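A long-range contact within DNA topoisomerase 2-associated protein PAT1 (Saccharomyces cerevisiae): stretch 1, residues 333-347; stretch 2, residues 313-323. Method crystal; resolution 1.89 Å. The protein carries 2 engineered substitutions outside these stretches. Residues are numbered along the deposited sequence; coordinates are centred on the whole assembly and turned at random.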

# COMPACT_ATOMS: atom_id res chain seq x y z
N THR A 333 -24.56 -21.12 -3.92
CA THR A 333 -23.41 -20.33 -4.36
C THR A 333 -23.65 -18.86 -3.95
O THR A 333 -22.73 -18.24 -3.44
CB THR A 333 -23.12 -20.52 -5.85
OG1 THR A 333 -22.83 -21.90 -6.08
CG2 THR A 333 -21.94 -19.67 -6.34
N GLU A 334 -24.89 -18.35 -4.15
CA GLU A 334 -25.31 -16.99 -3.77
C GLU A 334 -25.12 -16.75 -2.27
O GLU A 334 -24.51 -15.75 -1.89
CB GLU A 334 -26.79 -16.74 -4.14
CG GLU A 334 -27.04 -16.39 -5.60
CD GLU A 334 -28.44 -15.85 -5.84
OE1 GLU A 334 -29.31 -16.62 -6.31
OE2 GLU A 334 -28.68 -14.66 -5.52
N LEU A 335 -25.61 -17.69 -1.43
CA LEU A 335 -25.51 -17.62 0.03
C LEU A 335 -24.06 -17.63 0.52
O LEU A 335 -23.73 -16.85 1.41
CB LEU A 335 -26.31 -18.72 0.72
CG LEU A 335 -27.78 -18.43 0.95
CD1 LEU A 335 -28.55 -19.71 1.18
CD2 LEU A 335 -27.99 -17.46 2.13
N LYS A 336 -23.21 -18.50 -0.07
CA LYS A 336 -21.79 -18.61 0.28
C LYS A 336 -21.05 -17.31 -0.04
O LYS A 336 -20.22 -16.87 0.74
CB LYS A 336 -21.15 -19.82 -0.43
CG LYS A 336 -21.39 -21.12 0.31
CD LYS A 336 -20.98 -22.33 -0.50
CE LYS A 336 -21.20 -23.59 0.30
NZ LYS A 336 -21.16 -24.80 -0.56
N SER A 337 -21.42 -16.67 -1.17
CA SER A 337 -20.88 -15.40 -1.63
C SER A 337 -21.27 -14.25 -0.67
O SER A 337 -20.45 -13.37 -0.41
CB SER A 337 -21.42 -15.10 -3.03
OG SER A 337 -20.79 -13.94 -3.55
N ILE A 338 -22.52 -14.26 -0.17
CA ILE A 338 -23.06 -13.24 0.75
C ILE A 338 -22.35 -13.34 2.11
O ILE A 338 -21.84 -12.32 2.59
CB ILE A 338 -24.61 -13.27 0.86
CG1 ILE A 338 -25.27 -12.79 -0.47
CG2 ILE A 338 -25.11 -12.42 2.05
CD1 ILE A 338 -26.72 -13.12 -0.64
N ILE A 339 -22.28 -14.56 2.69
CA ILE A 339 -21.61 -14.85 3.97
C ILE A 339 -20.13 -14.45 3.93
O ILE A 339 -19.65 -13.84 4.89
CB ILE A 339 -21.83 -16.33 4.43
CG1 ILE A 339 -23.34 -16.64 4.63
CG2 ILE A 339 -21.02 -16.67 5.71
CD1 ILE A 339 -23.73 -18.14 4.64
N TYR A 340 -19.42 -14.79 2.81
CA TYR A 340 -18.01 -14.47 2.59
C TYR A 340 -17.77 -12.95 2.63
O TYR A 340 -16.86 -12.50 3.32
CB TYR A 340 -17.47 -15.08 1.28
CG TYR A 340 -16.16 -14.46 0.82
CD1 TYR A 340 -14.95 -14.80 1.42
CD2 TYR A 340 -16.14 -13.53 -0.21
CE1 TYR A 340 -13.75 -14.22 1.02
CE2 TYR A 340 -14.95 -12.93 -0.62
CZ TYR A 340 -13.76 -13.28 0.00
OH TYR A 340 -12.58 -12.70 -0.40
N ASN A 341 -18.58 -12.19 1.87
CA ASN A 341 -18.48 -10.74 1.81
C ASN A 341 -18.88 -10.06 3.12
O ASN A 341 -18.25 -9.07 3.51
CB ASN A 341 -19.22 -10.18 0.60
CG ASN A 341 -18.41 -10.37 -0.64
OD1 ASN A 341 -17.38 -9.71 -0.84
ND2 ASN A 341 -18.79 -11.34 -1.47
N LYS A 342 -19.86 -10.63 3.84
CA LYS A 342 -20.29 -10.12 5.15
C LYS A 342 -19.16 -10.26 6.18
O LYS A 342 -18.79 -9.28 6.83
CB LYS A 342 -21.56 -10.85 5.63
CG LYS A 342 -22.10 -10.36 6.98
CD LYS A 342 -23.07 -11.37 7.59
CE LYS A 342 -22.36 -12.58 8.15
NZ LYS A 342 -23.29 -13.49 8.87
N GLU A 343 -18.58 -11.47 6.29
CA GLU A 343 -17.48 -11.77 7.22
C GLU A 343 -16.22 -10.98 6.90
O GLU A 343 -15.51 -10.57 7.82
CB GLU A 343 -17.20 -13.28 7.28
CG GLU A 343 -18.31 -14.05 7.99
CD GLU A 343 -18.19 -15.56 8.04
OE1 GLU A 343 -17.37 -16.13 7.29
OE2 GLU A 343 -18.96 -16.18 8.81
N LYS A 344 -15.98 -10.72 5.60
CA LYS A 344 -14.84 -9.95 5.13
C LYS A 344 -14.91 -8.52 5.70
O LYS A 344 -13.91 -8.06 6.26
CB LYS A 344 -14.77 -9.93 3.59
CG LYS A 344 -13.53 -9.22 3.06
CD LYS A 344 -13.40 -9.27 1.55
CE LYS A 344 -12.10 -8.66 1.06
NZ LYS A 344 -12.02 -7.19 1.33
N LEU A 345 -16.09 -7.85 5.58
CA LEU A 345 -16.33 -6.50 6.09
C LEU A 345 -16.15 -6.43 7.61
O LEU A 345 -15.50 -5.51 8.09
CB LEU A 345 -17.72 -5.96 5.67
CG LEU A 345 -17.95 -5.73 4.17
CD1 LEU A 345 -19.42 -5.36 3.87
CD2 LEU A 345 -16.99 -4.67 3.59
N TYR A 346 -16.65 -7.45 8.35
CA TYR A 346 -16.51 -7.57 9.81
C TYR A 346 -15.03 -7.59 10.20
O TYR A 346 -14.61 -6.81 11.06
CB TYR A 346 -17.16 -8.87 10.33
CG TYR A 346 -18.67 -8.93 10.37
CD1 TYR A 346 -19.44 -7.78 10.24
CD2 TYR A 346 -19.33 -10.14 10.59
CE1 TYR A 346 -20.83 -7.83 10.32
CE2 TYR A 346 -20.72 -10.19 10.69
CZ TYR A 346 -21.47 -9.04 10.53
OH TYR A 346 -22.84 -9.10 10.59
N GLN A 347 -14.25 -8.49 9.54
CA GLN A 347 -12.82 -8.72 9.78
C GLN A 347 -11.95 -7.51 9.45
O GLN A 347 -11.07 -7.18 10.24
CB GLN A 347 -12.32 -9.97 9.04
CG GLN A 347 -12.85 -11.29 9.61
CD GLN A 347 -12.85 -12.40 8.58
OE1 GLN A 347 -12.12 -12.39 7.57
NE2 GLN A 347 -13.69 -13.40 8.80
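Stretch 2, residues 313-323: TLQKKEKELSV

Two helices of one chain pack side by side, running in nearly opposite directions. Stretch 1 is helical throughout, 333-347; stretch 2 is part of a helix that begins earlier in the chain, held by backbone hydrogen bonds such as Glu318 N to Leu314 O at 3.0 Å and Ser322 N to Glu318 O at 2.9 Å. The N-to-C directions make an angle of 153° (signed crossing angle -153°), and the axes approach to 9.2 Å. Because the direction is reversed, the beginning of stretch 2 lies against the later turns of stretch 1: the CA atoms of Leu314 and Lys342 are 5.8 Å apart, those of Glu318 and Leu335 6.2 Å. Together the two surfaces bury 631 Å².

The fit is made by knobs entering holes from both sides. Leu314, the residue most covered in the contact, points toward stretch 1 with chi1 m and chi2 t and fills a hollow lined by Ile338, Asn341, Lys342 and Leu345. Leu314 CD1 lies 3.7 Å from Lys342 N, 3.8 Å from Asn341 C and 3.9 Å from Leu345 CD1, so this methyl rests partly on the backbone of the opposing helix, while Leu314 CD2 lies 4.0 Å from Ile338 CG2.

Ile338, from stretch 1, enters the hole formed by Leu314, Lys317, Glu318 and Leu321. Ile338 CG2 reaches to 3.2 Å from Leu314 O, a close approach to the backbone, and to 3.9 Å from Glu318 CB; Ile338 CD1 lies 4.1 Å from Lys317 CB and 3.7 Å from Leu321 CD1. Lys317 offers this hole mainly its base, since its extended chain leads away from stretch 1.

One turn on from Leu314, Glu318 is the third knob, set among Leu335, Ile338, Ile339 and Lys342. Its CA-to-CB bond points sideways, but the extended chain (chi1 t, chi2 t) carries its end nearer, bringing Glu318 CD to 3.5 Å from Ile339 CG1. There Glu318 OE1 meets Lys342 NZ at 2.9 Å, a hydrogen-bonded salt bridge. The lysine's stem serves packing too: Lys342 CB lies 4.0 Å from Leu314 CB, and Lys342 CD 4.1 Å from Gln315 CB.

Toward the end of stretch 2, Leu335 CD2 lies over the backbone, 3.5 Å from Glu318 O and 3.8 Å from Ser322 N, with Leu321 CB at 4.0 Å. Ser322 OG donates a hydrogen bond to Glu318 O at 3.1 Å within its own helix. At the other end, Tyr346 OH approaches Gln315 CD at 3.9 Å.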

# COMPACT_ATOMS: atom_id res chain seq x y z
N THR A 313 -26.77 -4.88 5.48
CA THR A 313 -27.54 -5.17 4.25
C THR A 313 -27.26 -6.63 3.81
O THR A 313 -28.21 -7.35 3.48
CB THR A 313 -27.23 -4.13 3.14
OG1 THR A 313 -27.70 -2.86 3.58
CG2 THR A 313 -27.90 -4.46 1.79
N LEU A 314 -25.98 -7.07 3.87
CA LEU A 314 -25.60 -8.45 3.54
C LEU A 314 -26.21 -9.46 4.52
O LEU A 314 -26.64 -10.53 4.08
CB LEU A 314 -24.08 -8.61 3.45
CG LEU A 314 -23.42 -8.01 2.21
CD1 LEU A 314 -21.93 -7.90 2.41
CD2 LEU A 314 -23.70 -8.86 0.97
N GLN A 315 -26.26 -9.13 5.83
CA GLN A 315 -26.84 -9.99 6.86
C GLN A 315 -28.36 -10.19 6.61
O GLN A 315 -28.85 -11.31 6.74
CB GLN A 315 -26.57 -9.42 8.26
CG GLN A 315 -26.93 -10.39 9.39
CD GLN A 315 -26.69 -9.84 10.77
OE1 GLN A 315 -26.79 -8.63 11.02
NE2 GLN A 315 -26.40 -10.72 11.70
N LYS A 316 -29.07 -9.11 6.24
CA LYS A 316 -30.50 -9.15 5.90
C LYS A 316 -30.72 -10.09 4.68
O LYS A 316 -31.61 -10.93 4.73
CB LYS A 316 -31.04 -7.72 5.64
CG LYS A 316 -32.45 -7.65 5.05
CD LYS A 316 -32.40 -7.40 3.54
CE LYS A 316 -33.73 -7.60 2.88
NZ LYS A 316 -33.68 -7.29 1.42
N LYS A 317 -29.89 -9.94 3.62
CA LYS A 317 -29.95 -10.74 2.38
C LYS A 317 -29.76 -12.21 2.68
O LYS A 317 -30.49 -13.05 2.14
CB LYS A 317 -28.90 -10.26 1.36
CG LYS A 317 -29.31 -8.99 0.64
CD LYS A 317 -28.22 -8.46 -0.27
CE LYS A 317 -28.63 -7.12 -0.84
NZ LYS A 317 -27.58 -6.53 -1.71
N GLU A 318 -28.78 -12.51 3.56
CA GLU A 318 -28.46 -13.86 4.03
C GLU A 318 -29.69 -14.48 4.69
O GLU A 318 -30.08 -15.58 4.29
CB GLU A 318 -27.28 -13.81 5.02
CG GLU A 318 -26.80 -15.18 5.46
CD GLU A 318 -25.79 -15.19 6.59
OE1 GLU A 318 -24.94 -14.27 6.65
OE2 GLU A 318 -25.78 -16.18 7.35
N LYS A 319 -30.32 -13.77 5.65
CA LYS A 319 -31.52 -14.20 6.38
C LYS A 319 -32.69 -14.51 5.46
O LYS A 319 -33.31 -15.56 5.59
CB LYS A 319 -31.95 -13.15 7.42
CG LYS A 319 -31.05 -13.07 8.65
CD LYS A 319 -31.47 -11.92 9.56
CE LYS A 319 -30.45 -11.64 10.63
NZ LYS A 319 -30.71 -10.34 11.31
N GLU A 320 -32.97 -13.59 4.51
CA GLU A 320 -34.06 -13.69 3.54
C GLU A 320 -33.90 -14.87 2.57
O GLU A 320 -34.90 -15.52 2.24
CB GLU A 320 -34.23 -12.36 2.78
CG GLU A 320 -34.69 -11.18 3.63
CD GLU A 320 -36.13 -11.24 4.11
OE1 GLU A 320 -36.35 -11.59 5.29
OE2 GLU A 320 -37.04 -10.96 3.30
N LEU A 321 -32.67 -15.14 2.12
CA LEU A 321 -32.39 -16.22 1.17
C LEU A 321 -32.26 -17.59 1.82
O LEU A 321 -32.69 -18.57 1.22
CB LEU A 321 -31.16 -15.92 0.29
CG LEU A 321 -31.30 -14.80 -0.75
CD1 LEU A 321 -30.00 -14.61 -1.49
CD2 LEU A 321 -32.41 -15.09 -1.76
N SER A 322 -31.66 -17.67 3.03
CA SER A 322 -31.47 -18.93 3.76
C SER A 322 -32.79 -19.58 4.20
O SER A 322 -32.84 -20.80 4.32
CB SER A 322 -30.52 -18.75 4.94
OG SER A 322 -31.12 -17.99 5.98
N VAL A 323 -33.85 -18.77 4.44
CA VAL A 323 -35.16 -19.29 4.89
C VAL A 323 -36.00 -19.91 3.74
O VAL A 323 -36.98 -20.60 4.02
CB VAL A 323 -36.01 -18.27 5.72
CG1 VAL A 323 -35.33 -17.93 7.04
CG2 VAL A 323 -36.36 -17.02 4.92